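Local coordinates for Tll1590 protein (Thermosynechococcus elongatus, PDB 6LDQ), which is a predicted glycosyltransferase-family protein that carries a glycosyl transferase 4-like domain of the GT-B class, at residues I8-V13 with E38-A43. Residues are numbered along the deposited sequence; the frame is centred on the assembly and turned at random.
Sequences IALISV and EALAAA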
loop_
_atom_site.group_PDB
_atom_site.type_symbol
_atom_site.label_atom_id
_atom_site.label_comp_id
_atom_site.label_asym_id
_atom_site.label_seq_id
_atom_site.Cartn_x
_atom_site.Cartn_y
_atom_site.Cartn_z
ATOM N N ILE A 8 -5.849 2.608 -9.638
ATOM C CA ILE A 8 -5.530 2.292 -8.222
ATOM C C ILE A 8 -4.018 2.382 -8.040
ATOM O O ILE A 8 -3.326 2.118 -8.948
ATOM C CB ILE A 8 -6.061 0.927 -7.775
ATOM C CG1 ILE A 8 -5.323 -0.226 -8.431
ATOM C CG2 ILE A 8 -7.560 0.800 -7.871
ATOM C CD1 ILE A 8 -5.757 -1.528 -7.900
ATOM N N ALA A 9 -3.600 2.789 -6.863
ATOM C CA ALA A 9 -2.197 2.911 -6.518
ATOM C C ALA A 9 -1.894 1.936 -5.399
ATOM O O ALA A 9 -2.615 1.900 -4.393
ATOM C CB ALA A 9 -1.842 4.341 -6.096
ATOM N N LEU A 10 -0.852 1.134 -5.593
ATOM C CA LEU A 10 -0.247 0.360 -4.518
ATOM C C LEU A 10 1.038 1.077 -4.120
ATOM O O LEU A 10 1.762 1.599 -4.976
ATOM C CB LEU A 10 0.049 -1.082 -4.949
ATOM C CG LEU A 10 -1.066 -2.151 -4.936
ATOM C CD1 LEU A 10 -2.369 -1.689 -5.547
ATOM C CD2 LEU A 10 -0.580 -3.449 -5.581
ATOM N N ILE A 11 1.303 1.140 -2.822
ATOM C CA ILE A 11 2.477 1.848 -2.327
ATOM C C ILE A 11 3.281 0.912 -1.438
ATOM O O ILE A 11 2.735 0.335 -0.492
ATOM C CB ILE A 11 2.098 3.116 -1.543
ATOM C CG1 ILE A 11 1.483 4.152 -2.473
ATOM C CG2 ILE A 11 3.333 3.715 -0.874
ATOM C CD1 ILE A 11 0.817 5.267 -1.731
ATOM N N SER A 12 4.580 0.775 -1.749
ATOM C CA SER A 12 5.578 0.026 -1.001
ATOM C C SER A 12 6.867 0.859 -1.023
ATOM O O SER A 12 7.782 0.612 -1.814
ATOM C CB SER A 12 5.799 -1.362 -1.585
ATOM O OG SER A 12 6.715 -2.104 -0.805
ATOM N N VAL A 13 6.935 1.854 -0.131
ATOM C CA VAL A 13 8.131 2.687 0.024
ATOM C C VAL A 13 9.384 1.834 -0.098
ATOM O O VAL A 13 10.242 2.086 -0.954
ATOM C CB VAL A 13 8.125 3.432 1.365
ATOM C CG1 VAL A 13 9.356 4.368 1.451
ATOM C CG2 VAL A 13 6.819 4.195 1.563
ATOM N N GLU A 38 0.712 -6.835 -10.614
ATOM C CA GLU A 38 0.710 -7.505 -11.914
ATOM C C GLU A 38 -0.419 -8.526 -12.017
ATOM O O GLU A 38 -1.100 -8.609 -13.049
ATOM C CB GLU A 38 2.059 -8.180 -12.157
ATOM C CG GLU A 38 3.124 -7.235 -12.730
ATOM C CD GLU A 38 4.529 -7.588 -12.280
ATOM O OE1 GLU A 38 4.737 -8.743 -11.851
ATOM O OE2 GLU A 38 5.428 -6.711 -12.368
ATOM N N ALA A 39 -0.636 -9.319 -10.966
ATOM C CA ALA A 39 -1.777 -10.232 -10.993
ATOM C C ALA A 39 -3.087 -9.453 -10.982
ATOM O O ALA A 39 -4.032 -9.803 -11.699
ATOM C CB ALA A 39 -1.701 -11.210 -9.815
ATOM N N LEU A 40 -3.150 -8.361 -10.215
ATOM C CA LEU A 40 -4.355 -7.531 -10.220
ATOM C C LEU A 40 -4.671 -7.029 -11.626
ATOM O O LEU A 40 -5.819 -7.101 -12.081
ATOM C CB LEU A 40 -4.187 -6.353 -9.266
ATOM C CG LEU A 40 -4.384 -6.640 -7.776
ATOM C CD1 LEU A 40 -3.860 -5.478 -6.954
ATOM C CD2 LEU A 40 -5.854 -6.893 -7.489
ATOM N N ALA A 41 -3.655 -6.517 -12.327
ATOM C CA ALA A 41 -3.858 -5.973 -13.669
ATOM C C ALA A 41 -4.263 -7.050 -14.662
ATOM O O ALA A 41 -5.059 -6.782 -15.574
ATOM C CB ALA A 41 -2.596 -5.271 -14.148
ATOM N N ALA A 42 -3.730 -8.264 -14.502
ATOM C CA ALA A 42 -4.202 -9.413 -15.274
ATOM C C ALA A 42 -5.709 -9.600 -15.148
ATOM O O ALA A 42 -6.382 -9.948 -16.128
ATOM C CB ALA A 42 -3.466 -10.679 -14.822
ATOM N N ALA A 43 -6.257 -9.391 -13.950
ATOM C CA ALA A 43 -7.699 -9.425 -13.736
ATOM C C ALA A 43 -8.406 -8.154 -14.195
ATOM O O ALA A 43 -9.631 -8.068 -14.055
ATOM C CB ALA A 43 -8.015 -9.678 -12.254
#
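Leu-40 reaches from helix 32-42 to the two aliphatic side chains of strand 8-11 that point toward it, Ile-8 and Leu-10. Strand 8-11, helix 32-42 and strand 47-52 form a beta-alpha-beta unit of the Rossmann-like sheet expected in a GT-B domain, and this contact joins its first strand to the last turn of its helix. The backbones stand well apart, with the CA atoms of Ile-8 and Ala-41 10.0 Å from each other, and of segment 38-43 only Leu-40 spans the gap. Leu-40 CB points toward the strand but stays 5.3 Å from Ile-8 CD1. With CG anti to the carbonyl carbon (chi1 -79°), the side chain continues toward the sheet, yet CG itself is no nearer to that methyl. The branch then divides the work: Leu-40 CD2 remains 5.4 Å from Ile-8 CD1, whereas CD1 comes up against the methyl ends of both strand residues. Ile-8 meets it more loosely, Leu-40 CD1 to Ile-8 CD1 at 4.5 Å, through a CG1-CD1 arm extended by its anti second torsion (chi2 175°). Tyr-211 of helix 200-216 touches all three side chains, and Trp-45 adds to the cover over Ile-8 and Leu-40, so the three aliphatic side chains are buried. Both methyls of Leu-10 border the incoming tip: Leu-40 CD1 lies 4.3 Å from Leu-10 CD1 and 4.1 Å from Leu-10 CD2.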